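Local coordinates for protein PCP domain (Thermobifida fusca, PDB 7KW3) that probably carries amino acid or peptide intermediates on a phosphopantetheine arm, as the peptidyl carrier domain of a non-ribosomal peptide synthetase, at residues A9-V20 and L45-I56; K25-F33 and V61-D69. All coordinates share one frame; numbering follows the deposited sequence.

Contact 1 joins helix 8-21 to helix 39-51 and strand 54-55, and contact 2 joins the loop between those two helices to helix 58-63 and the start of helix 67-73. Their segments alternate along the chain, in the order 9-20, 25-33, 45-56, 61-69, so each contact closes across a segment of the other. Their centres lie about 11 Å apart and they touch directly: Tyr-17 OH is 2.7 Å from Pro-65 O, a probable hydrogen bond, and Tyr-17 CE2 packs 3.5 Å from Phe-32 CB. All four segments belong to one phosphopantetheine-attachment domain, consistent with a single compact carrier-protein helical bundle.

Contact 1 of 2, residues A9-V20 and L45-I56; sequences AEAALCAVYAEV and LVHRARSAGWEI
Trp-54 lays one face of its indole against Ala-9. Ala-9 CB sits 3.7 Å from the centroid of the six-membered ring and only 2° off the ring normal, a CH-pi contact over the ring centre. The indole reaches this place with CG anti to the carbonyl carbon, and its five-membered ring then meets the next turn of the helix, where Ala-12 CB is 3.6 Å from Trp-54 CD1. Small residues let the backbones come close here: the CA atoms of Ala-12 and Ala-52 are 6.2 Å apart.

Further along, Val-16 reaches Leu-45, Arg-48 and Ala-49 on successive turns of helix 45-51, and Ala-52 just past its end. Its CG1, anti to the backbone N, lies 3.6 Å from Leu-45 CD1 and also touches Arg-48 CB, while CG2 is nearest the carbonyl O of Arg-48 and rests more loosely against Ala-52 CB. Leu-45 in turn spreads its two methyls at an oblique angle to the Tyr-17 ring, with CD2 3.8 Å from Tyr-17 CE1. Leu-13 CD2 meets Ala-49 CB and, less closely, Ile-56 CD1.

At the solvent side Glu-19 and Arg-48 cross at about a right angle, yet their carboxylate and guanidinium planes are only 7° apart. The salt bridge from Glu-19 OE1 to Arg-48 NH1 is long at 3.5 Å; OE1 lies nearer Arg-48 CD, at 3.1 Å, which also rests on Val-20 CG2.

The axes of helices 9-20 and 45-51 pass 9.6 Å apart at 137°, about midway between perpendicular and antiparallel. A Schellman motif, with Gly-53 at positive phi as C-prime and bonds from Trp-54 N to Ala-49 O and Gly-53 N to Arg-50 O, ends helix 39-51 and leads into strand 54-55, which pairs with strand 75-76. Helix 67-73 packs on Ala-9 and Tyr-17, and helix 58-63 touches Leu-45 and Ile-56 through Val-61.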
loop_
_atom_site.group_PDB
_atom_site.type_symbol
_atom_site.label_atom_id
_atom_site.label_comp_id
_atom_site.label_asym_id
_atom_site.label_seq_id
_atom_site.Cartn_x
_atom_site.Cartn_y
_atom_site.Cartn_z
ATOM N N ALA A 9 -2.596 -5.179 8.228
ATOM C CA ALA A 9 -1.658 -4.643 7.238
ATOM C C ALA A 9 -2.357 -4.314 5.920
ATOM O O ALA A 9 -2.131 -3.242 5.344
ATOM C CB ALA A 9 -0.511 -5.623 6.995
ATOM N N GLU A 10 -3.213 -5.219 5.429
ATOM C CA GLU A 10 -4.013 -4.914 4.243
ATOM C C GLU A 10 -4.839 -3.652 4.439
ATOM O O GLU A 10 -4.872 -2.788 3.559
ATOM C CB GLU A 10 -4.917 -6.095 3.888
ATOM C CG GLU A 10 -4.154 -7.292 3.372
ATOM C CD GLU A 10 -5.042 -8.451 2.963
ATOM O OE1 GLU A 10 -4.463 -9.512 2.675
ATOM O OE2 GLU A 10 -6.293 -8.314 2.910
ATOM N N ALA A 11 -5.495 -3.515 5.598
ATOM C CA ALA A 11 -6.365 -2.364 5.826
ATOM C C ALA A 11 -5.573 -1.071 5.864
ATOM O O ALA A 11 -6.007 -0.053 5.311
ATOM C CB ALA A 11 -7.156 -2.542 7.118
ATOM N N ALA A 12 -4.403 -1.095 6.500
ATOM C CA ALA A 12 -3.577 0.100 6.531
ATOM C C ALA A 12 -3.118 0.480 5.126
ATOM O O ALA A 12 -3.179 1.657 4.744
ATOM C CB ALA A 12 -2.388 -0.113 7.464
ATOM N N LEU A 13 -2.699 -0.508 4.325
ATOM C CA LEU A 13 -2.187 -0.198 2.991
ATOM C C LEU A 13 -3.305 0.248 2.048
ATOM O O LEU A 13 -3.094 1.139 1.216
ATOM C CB LEU A 13 -1.423 -1.397 2.412
ATOM C CG LEU A 13 -0.043 -1.666 3.028
ATOM C CD1 LEU A 13 0.581 -2.936 2.492
ATOM C CD2 LEU A 13 0.873 -0.492 2.800
ATOM N N CYS A 14 -4.497 -0.354 2.157
ATOM C CA CYS A 14 -5.644 0.143 1.401
ATOM C C CYS A 14 -5.858 1.628 1.656
ATOM O O CYS A 14 -6.016 2.420 0.720
ATOM C CB CYS A 14 -6.921 -0.623 1.769
ATOM S SG CYS A 14 -7.060 -2.288 1.119
ATOM N N ALA A 15 -5.881 2.018 2.929
ATOM C CA ALA A 15 -6.126 3.411 3.264
ATOM C C ALA A 15 -5.028 4.301 2.703
ATOM O O ALA A 15 -5.307 5.383 2.173
ATOM C CB ALA A 15 -6.248 3.570 4.782
ATOM N N VAL A 16 -3.773 3.845 2.784
ATOM C CA VAL A 16 -2.654 4.653 2.313
ATOM C C VAL A 16 -2.646 4.738 0.787
ATOM O O VAL A 16 -2.366 5.802 0.223
ATOM C CB VAL A 16 -1.329 4.103 2.877
ATOM C CG1 VAL A 16 -0.138 4.779 2.207
ATOM C CG2 VAL A 16 -1.264 4.333 4.377
ATOM N N TYR A 17 -2.956 3.631 0.094
ATOM C CA TYR A 17 -3.131 3.686 -1.360
ATOM C C TYR A 17 -4.155 4.741 -1.746
ATOM O O TYR A 17 -3.924 5.549 -2.651
ATOM C CB TYR A 17 -3.604 2.346 -1.917
ATOM C CG TYR A 17 -2.566 1.321 -2.284
ATOM C CD1 TYR A 17 -1.473 1.071 -1.464
ATOM C CD2 TYR A 17 -2.723 0.545 -3.428
ATOM C CE1 TYR A 17 -0.546 0.096 -1.791
ATOM C CE2 TYR A 17 -1.805 -0.432 -3.764
ATOM C CZ TYR A 17 -0.722 -0.658 -2.941
ATOM O OH TYR A 17 0.183 -1.642 -3.269
ATOM N N ALA A 18 -5.317 4.716 -1.092
ATOM C CA ALA A 18 -6.374 5.660 -1.431
ATOM C C ALA A 18 -5.918 7.089 -1.183
ATOM O O ALA A 18 -6.158 7.977 -2.009
ATOM C CB ALA A 18 -7.638 5.343 -0.630
ATOM N N GLU A 19 -5.226 7.322 -0.066
ATOM C CA GLU A 19 -4.774 8.671 0.243
ATOM C C GLU A 19 -3.704 9.133 -0.741
ATOM O O GLU A 19 -3.738 10.274 -1.213
ATOM C CB GLU A 19 -4.247 8.722 1.679
ATOM C CG GLU A 19 -3.622 10.062 2.061
ATOM C CD GLU A 19 -2.566 9.918 3.160
ATOM O OE1 GLU A 19 -1.713 10.825 3.285
ATOM O OE2 GLU A 19 -2.580 8.896 3.894
ATOM N N VAL A 20 -2.758 8.253 -1.075
ATOM C CA VAL A 20 -1.645 8.639 -1.939
ATOM C C VAL A 20 -2.117 8.818 -3.374
ATOM O O VAL A 20 -1.691 9.747 -4.067
ATOM C CB VAL A 20 -0.512 7.596 -1.841
ATOM C CG1 VAL A 20 0.413 7.680 -3.030
ATOM C CG2 VAL A 20 0.273 7.791 -0.561
ATOM N N LEU A 45 3.939 6.524 -0.687
ATOM C CA LEU A 45 3.357 5.318 -0.107
ATOM C C LEU A 45 4.260 4.735 0.977
ATOM O O LEU A 45 3.781 4.352 2.047
ATOM C CB LEU A 45 3.095 4.291 -1.213
ATOM C CG LEU A 45 2.877 2.815 -0.876
ATOM C CD1 LEU A 45 1.674 2.629 0.036
ATOM C CD2 LEU A 45 2.683 2.013 -2.149
ATOM N N VAL A 46 5.573 4.674 0.722
ATOM C CA VAL A 46 6.510 4.134 1.710
ATOM C C VAL A 46 6.452 4.934 3.012
ATOM O O VAL A 46 6.326 4.359 4.100
ATOM C CB VAL A 46 7.941 4.098 1.138
ATOM C CG1 VAL A 46 8.966 3.859 2.261
ATOM C CG2 VAL A 46 8.063 3.039 0.045
ATOM N N HIS A 47 6.556 6.270 2.921
ATOM C CA HIS A 47 6.477 7.126 4.110
ATOM C C HIS A 47 5.157 6.956 4.847
ATOM O O HIS A 47 5.129 6.893 6.081
ATOM C CB HIS A 47 6.608 8.603 3.738
ATOM C CG HIS A 47 7.861 8.953 3.008
ATOM N ND1 HIS A 47 9.066 8.325 3.251
ATOM C CD2 HIS A 47 8.103 9.883 2.053
ATOM C CE1 HIS A 47 9.998 8.855 2.476
ATOM N NE2 HIS A 47 9.441 9.801 1.740
ATOM N N ARG A 48 4.045 6.960 4.115
ATOM C CA ARG A 48 2.755 6.980 4.786
ATOM C C ARG A 48 2.416 5.613 5.358
ATOM O O ARG A 48 1.773 5.528 6.409
ATOM C CB ARG A 48 1.680 7.502 3.826
ATOM C CG ARG A 48 1.657 9.043 3.765
ATOM C CD ARG A 48 1.058 9.640 2.479
ATOM N NE ARG A 48 1.769 10.869 2.083
ATOM C CZ ARG A 48 1.377 11.746 1.150
ATOM N NH1 ARG A 48 0.239 11.578 0.472
ATOM N NH2 ARG A 48 2.136 12.811 0.896
ATOM N N ALA A 49 2.894 4.545 4.715
ATOM C CA ALA A 49 2.762 3.212 5.291
ATOM C C ALA A 49 3.486 3.119 6.629
ATOM O O ALA A 49 2.962 2.547 7.593
ATOM C CB ALA A 49 3.301 2.162 4.313
ATOM N N ARG A 50 4.691 3.686 6.711
ATOM C CA ARG A 50 5.393 3.679 7.984
ATOM C C ARG A 50 4.610 4.458 9.035
ATOM O O ARG A 50 4.474 4.002 10.177
ATOM C CB ARG A 50 6.813 4.238 7.820
ATOM C CG ARG A 50 7.449 4.668 9.125
ATOM C CD ARG A 50 8.881 5.134 8.939
ATOM N NE ARG A 50 9.773 3.981 8.959
ATOM C CZ ARG A 50 10.228 3.412 10.077
ATOM N NH1 ARG A 50 9.884 3.897 11.274
ATOM N NH2 ARG A 50 11.041 2.360 10.001
ATOM N N SER A 51 4.069 5.629 8.667
ATOM C CA SER A 51 3.222 6.363 9.605
ATOM C C SER A 51 2.045 5.516 10.072
ATOM O O SER A 51 1.631 5.628 11.226
ATOM C CB SER A 51 2.703 7.662 8.980
ATOM O OG SER A 51 3.756 8.548 8.661
ATOM N N ALA A 52 1.517 4.652 9.209
ATOM C CA ALA A 52 0.413 3.778 9.579
ATOM C C ALA A 52 0.865 2.491 10.261
ATOM O O ALA A 52 0.033 1.615 10.501
ATOM C CB ALA A 52 -0.431 3.441 8.351
ATOM N N GLY A 53 2.142 2.353 10.579
ATOM C CA GLY A 53 2.610 1.224 11.352
ATOM C C GLY A 53 3.268 0.098 10.578
ATOM O O GLY A 53 3.555 -0.943 11.177
ATOM N N TRP A 54 3.539 0.273 9.285
ATOM C CA TRP A 54 4.015 -0.819 8.447
ATOM C C TRP A 54 5.232 -0.391 7.635
ATOM O O TRP A 54 5.209 0.626 6.929
ATOM C CB TRP A 54 2.869 -1.349 7.561
ATOM C CG TRP A 54 1.805 -1.909 8.457
ATOM C CD1 TRP A 54 0.689 -1.256 8.921
ATOM C CD2 TRP A 54 1.809 -3.196 9.094
ATOM N NE1 TRP A 54 -0.015 -2.074 9.771
ATOM C CE2 TRP A 54 0.646 -3.267 9.898
ATOM C CE3 TRP A 54 2.671 -4.302 9.044
ATOM C CZ2 TRP A 54 0.327 -4.397 10.660
ATOM C CZ3 TRP A 54 2.353 -5.431 9.802
ATOM C CH2 TRP A 54 1.187 -5.467 10.603
ATOM N N GLU A 55 6.293 -1.176 7.752
ATOM C CA GLU A 55 7.578 -0.901 7.128
ATOM C C GLU A 55 7.651 -1.627 5.793
ATOM O O GLU A 55 7.598 -2.858 5.755
ATOM C CB GLU A 55 8.716 -1.363 8.033
ATOM C CG GLU A 55 9.548 -0.252 8.577
ATOM C CD GLU A 55 10.877 -0.735 9.102
ATOM O OE1 GLU A 55 11.916 -0.327 8.544
ATOM O OE2 GLU A 55 10.884 -1.521 10.073
ATOM N N ILE A 56 7.778 -0.866 4.707
ATOM C CA ILE A 56 8.017 -1.418 3.381
ATOM C C ILE A 56 9.098 -0.594 2.701
ATOM O O ILE A 56 9.441 0.508 3.137
ATOM C CB ILE A 56 6.751 -1.435 2.503
ATOM C CG1 ILE A 56 6.105 -0.053 2.494
ATOM C CG2 ILE A 56 5.786 -2.513 2.980
ATOM C CD1 ILE A 56 4.944 0.088 1.535
#

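Contact 2 of 2, residues K25-F33 and V61-D69; sequences KVGADADFF and VFRHPVVAD
Phe-33 reaches from the loop to three residues around the end of helix 58-63. Its CZ stands 3.5 Å above the plane of the Phe-62 ring, offset toward the rim, with the two ring planes 35° apart. Elsewhere on its outline, Val-61 O and Pro-65 CB both approach the edge, the latter 3.6 Å from Phe-33 CD2. A serine in place of Phe-33 would probably leave the Phe-62 face and Pro-65 CB without their apolar partner and open a gap between them.

Pro-65 also lies alongside Asp-31, both side chains pointing the same way, while its carbonyl O accepts Phe-32 N at 2.9 Å from a donor standing 46° out of the carbonyl plane.

Val-67 presses CB to 3.3 Å from Ala-28 O, with CG2 near Gly-27 O. Its N donates to Ala-30 O at 3.0 Å (152° at the hydrogen), and Ala-68 N makes a more bent bond to Ala-28 O, so loop carbonyls accept the first N-H groups of helix 67-73.

These bonds and the lone Asp-31 to Val-66 bridge tie the loop between helices 8-21 and 39-51 to the short helix 58-63 and the start of helix 67-73, consistent with the long first loop of the four-helix carrier-protein bundle.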
loop_
_atom_site.group_PDB
_atom_site.type_symbol
_atom_site.label_atom_id
_atom_site.label_comp_id
_atom_site.label_asym_id
_atom_site.label_seq_id
_atom_site.Cartn_x
_atom_site.Cartn_y
_atom_site.Cartn_z
ATOM N N LYS A 25 -11.593 5.097 -1.933
ATOM C CA LYS A 25 -11.357 3.828 -1.279
ATOM C C LYS A 25 -10.766 2.901 -2.321
ATOM O O LYS A 25 -10.994 3.067 -3.523
ATOM C CB LYS A 25 -12.654 3.262 -0.684
ATOM C CG LYS A 25 -12.503 2.058 0.225
ATOM C CD LYS A 25 -13.854 1.708 0.852
ATOM C CE LYS A 25 -13.824 0.365 1.555
ATOM N NZ LYS A 25 -15.040 0.197 2.396
ATOM N N VAL A 26 -10.007 1.928 -1.845
ATOM C CA VAL A 26 -9.223 1.042 -2.690
ATOM C C VAL A 26 -9.349 -0.371 -2.123
ATOM O O VAL A 26 -9.367 -0.561 -0.901
ATOM C CB VAL A 26 -7.761 1.543 -2.742
ATOM C CG1 VAL A 26 -6.788 0.421 -2.929
ATOM C CG2 VAL A 26 -7.609 2.593 -3.823
ATOM N N GLY A 27 -9.483 -1.365 -3.014
ATOM C CA GLY A 27 -9.661 -2.732 -2.571
ATOM C C GLY A 27 -8.355 -3.419 -2.205
ATOM O O GLY A 27 -7.257 -3.016 -2.589
ATOM N N ALA A 28 -8.481 -4.502 -1.441
ATOM C CA ALA A 28 -7.287 -5.249 -1.069
ATOM C C ALA A 28 -6.606 -5.922 -2.256
ATOM O O ALA A 28 -5.470 -6.379 -2.115
ATOM C CB ALA A 28 -7.635 -6.293 -0.010
ATOM N N ASP A 29 -7.262 -6.003 -3.409
ATOM C CA ASP A 29 -6.665 -6.555 -4.614
ATOM C C ASP A 29 -6.167 -5.475 -5.574
ATOM O O ASP A 29 -5.807 -5.789 -6.711
ATOM C CB ASP A 29 -7.674 -7.465 -5.316
ATOM C CG ASP A 29 -8.987 -6.749 -5.632
ATOM O OD1 ASP A 29 -9.155 -5.556 -5.275
ATOM O OD2 ASP A 29 -9.860 -7.393 -6.243
ATOM N N ALA A 30 -6.128 -4.218 -5.146
ATOM C CA ALA A 30 -5.738 -3.132 -6.032
ATOM C C ALA A 30 -4.250 -3.173 -6.356
ATOM O O ALA A 30 -3.411 -3.460 -5.492
ATOM C CB ALA A 30 -6.085 -1.791 -5.402
ATOM N N ASP A 31 -3.938 -2.875 -7.617
ATOM C CA ASP A 31 -2.572 -2.798 -8.120
ATOM C C ASP A 31 -2.155 -1.335 -8.118
ATOM O O ASP A 31 -2.784 -0.510 -8.795
ATOM C CB ASP A 31 -2.482 -3.383 -9.532
ATOM C CG ASP A 31 -1.052 -3.420 -10.072
ATOM O OD1 ASP A 31 -0.400 -2.355 -10.150
ATOM O OD2 ASP A 31 -0.585 -4.528 -10.425
ATOM N N PHE A 32 -1.082 -1.024 -7.384
ATOM C CA PHE A 32 -0.686 0.371 -7.193
ATOM C C PHE A 32 -0.391 1.063 -8.524
ATOM O O PHE A 32 -0.814 2.206 -8.745
ATOM C CB PHE A 32 0.522 0.439 -6.258
ATOM C CG PHE A 32 0.887 1.830 -5.824
ATOM C CD1 PHE A 32 0.071 2.540 -4.952
ATOM C CD2 PHE A 32 2.065 2.422 -6.263
ATOM C CE1 PHE A 32 0.414 3.822 -4.536
ATOM C CE2 PHE A 32 2.419 3.705 -5.843
ATOM C CZ PHE A 32 1.588 4.406 -4.980
ATOM N N PHE A 33 0.296 0.379 -9.439
ATOM C CA PHE A 33 0.636 1.019 -10.706
ATOM C C PHE A 33 -0.517 0.988 -11.700
ATOM O O PHE A 33 -0.630 1.894 -12.534
ATOM C CB PHE A 33 1.905 0.383 -11.279
ATOM C CG PHE A 33 3.084 0.570 -10.381
ATOM C CD1 PHE A 33 3.771 1.786 -10.361
ATOM C CD2 PHE A 33 3.439 -0.421 -9.479
ATOM C CE1 PHE A 33 4.830 1.986 -9.492
ATOM C CE2 PHE A 33 4.500 -0.232 -8.603
ATOM C CZ PHE A 33 5.197 0.978 -8.610
ATOM N N VAL A 61 7.249 -2.306 -3.250
ATOM C CA VAL A 61 6.109 -1.829 -4.024
ATOM C C VAL A 61 6.244 -2.234 -5.487
ATOM O O VAL A 61 5.294 -2.745 -6.093
ATOM C CB VAL A 61 5.965 -0.308 -3.862
ATOM C CG1 VAL A 61 4.863 0.232 -4.781
ATOM C CG2 VAL A 61 5.701 0.026 -2.388
ATOM N N PHE A 62 7.432 -2.038 -6.074
ATOM C CA PHE A 62 7.600 -2.383 -7.480
ATOM C C PHE A 62 7.474 -3.884 -7.701
ATOM O O PHE A 62 6.917 -4.319 -8.714
ATOM C CB PHE A 62 8.941 -1.846 -7.998
ATOM C CG PHE A 62 8.920 -0.362 -8.287
ATOM C CD1 PHE A 62 8.536 0.117 -9.537
ATOM C CD2 PHE A 62 9.258 0.553 -7.306
ATOM C CE1 PHE A 62 8.505 1.484 -9.805
ATOM C CE2 PHE A 62 9.230 1.905 -7.558
ATOM C CZ PHE A 62 8.849 2.379 -8.814
ATOM N N ARG A 63 7.937 -4.686 -6.746
ATOM C CA ARG A 63 7.872 -6.133 -6.899
ATOM C C ARG A 63 6.501 -6.701 -6.502
ATOM O O ARG A 63 6.077 -7.716 -7.059
ATOM C CB ARG A 63 9.012 -6.768 -6.088
ATOM C CG ARG A 63 8.869 -8.241 -5.809
ATOM C CD ARG A 63 9.665 -9.131 -6.751
ATOM N NE ARG A 63 9.162 -10.502 -6.667
ATOM C CZ ARG A 63 9.731 -11.559 -7.235
ATOM N NH1 ARG A 63 10.849 -11.421 -7.942
ATOM N NH2 ARG A 63 9.178 -12.758 -7.091
ATOM N N HIS A 64 5.775 -6.058 -5.585
ATOM C CA HIS A 64 4.482 -6.561 -5.106
ATOM C C HIS A 64 3.461 -5.434 -5.096
ATOM O O HIS A 64 3.064 -4.957 -4.030
ATOM C CB HIS A 64 4.603 -7.161 -3.706
ATOM C CG HIS A 64 5.689 -8.178 -3.583
ATOM N ND1 HIS A 64 5.639 -9.399 -4.221
ATOM C CD2 HIS A 64 6.855 -8.157 -2.896
ATOM C CE1 HIS A 64 6.729 -10.088 -3.931
ATOM N NE2 HIS A 64 7.479 -9.360 -3.124
ATOM N N PRO A 65 3.020 -4.977 -6.267
ATOM C CA PRO A 65 2.163 -3.778 -6.301
ATOM C C PRO A 65 0.732 -4.013 -5.824
ATOM O O PRO A 65 0.023 -3.031 -5.567
ATOM C CB PRO A 65 2.206 -3.352 -7.775
ATOM C CG PRO A 65 2.559 -4.607 -8.528
ATOM C CD PRO A 65 3.423 -5.431 -7.611
ATOM N N VAL A 66 0.290 -5.256 -5.678
ATOM C CA VAL A 66 -1.048 -5.529 -5.166
ATOM C C VAL A 66 -1.032 -5.429 -3.642
ATOM O O VAL A 66 -0.147 -5.994 -2.987
ATOM C CB VAL A 66 -1.535 -6.908 -5.630
ATOM C CG1 VAL A 66 -2.895 -7.216 -5.031
ATOM C CG2 VAL A 66 -1.603 -6.953 -7.158
ATOM N N VAL A 67 -2.029 -4.722 -3.086
ATOM C CA VAL A 67 -2.114 -4.463 -1.642
ATOM C C VAL A 67 -1.859 -5.741 -0.841
ATOM O O VAL A 67 -0.987 -5.783 0.032
ATOM C CB VAL A 67 -3.484 -3.851 -1.278
ATOM C CG1 VAL A 67 -3.672 -3.785 0.236
ATOM C CG2 VAL A 67 -3.660 -2.454 -1.887
ATOM N N ALA A 68 -2.619 -6.800 -1.133
ATOM C CA ALA A 68 -2.510 -8.018 -0.334
ATOM C C ALA A 68 -1.102 -8.599 -0.403
ATOM O O ALA A 68 -0.586 -9.115 0.596
ATOM C CB ALA A 68 -3.546 -9.054 -0.791
ATOM N N ASP A 69 -0.469 -8.542 -1.576
ATOM C CA ASP A 69 0.898 -9.033 -1.694
ATOM C C ASP A 69 1.876 -8.145 -0.931
ATOM O O ASP A 69 2.808 -8.642 -0.289
ATOM C CB ASP A 69 1.281 -9.120 -3.167
ATOM C CG ASP A 69 0.438 -10.128 -3.915
ATOM O OD1 ASP A 69 0.052 -11.140 -3.287
ATOM O OD2 ASP A 69 0.153 -9.900 -5.115
#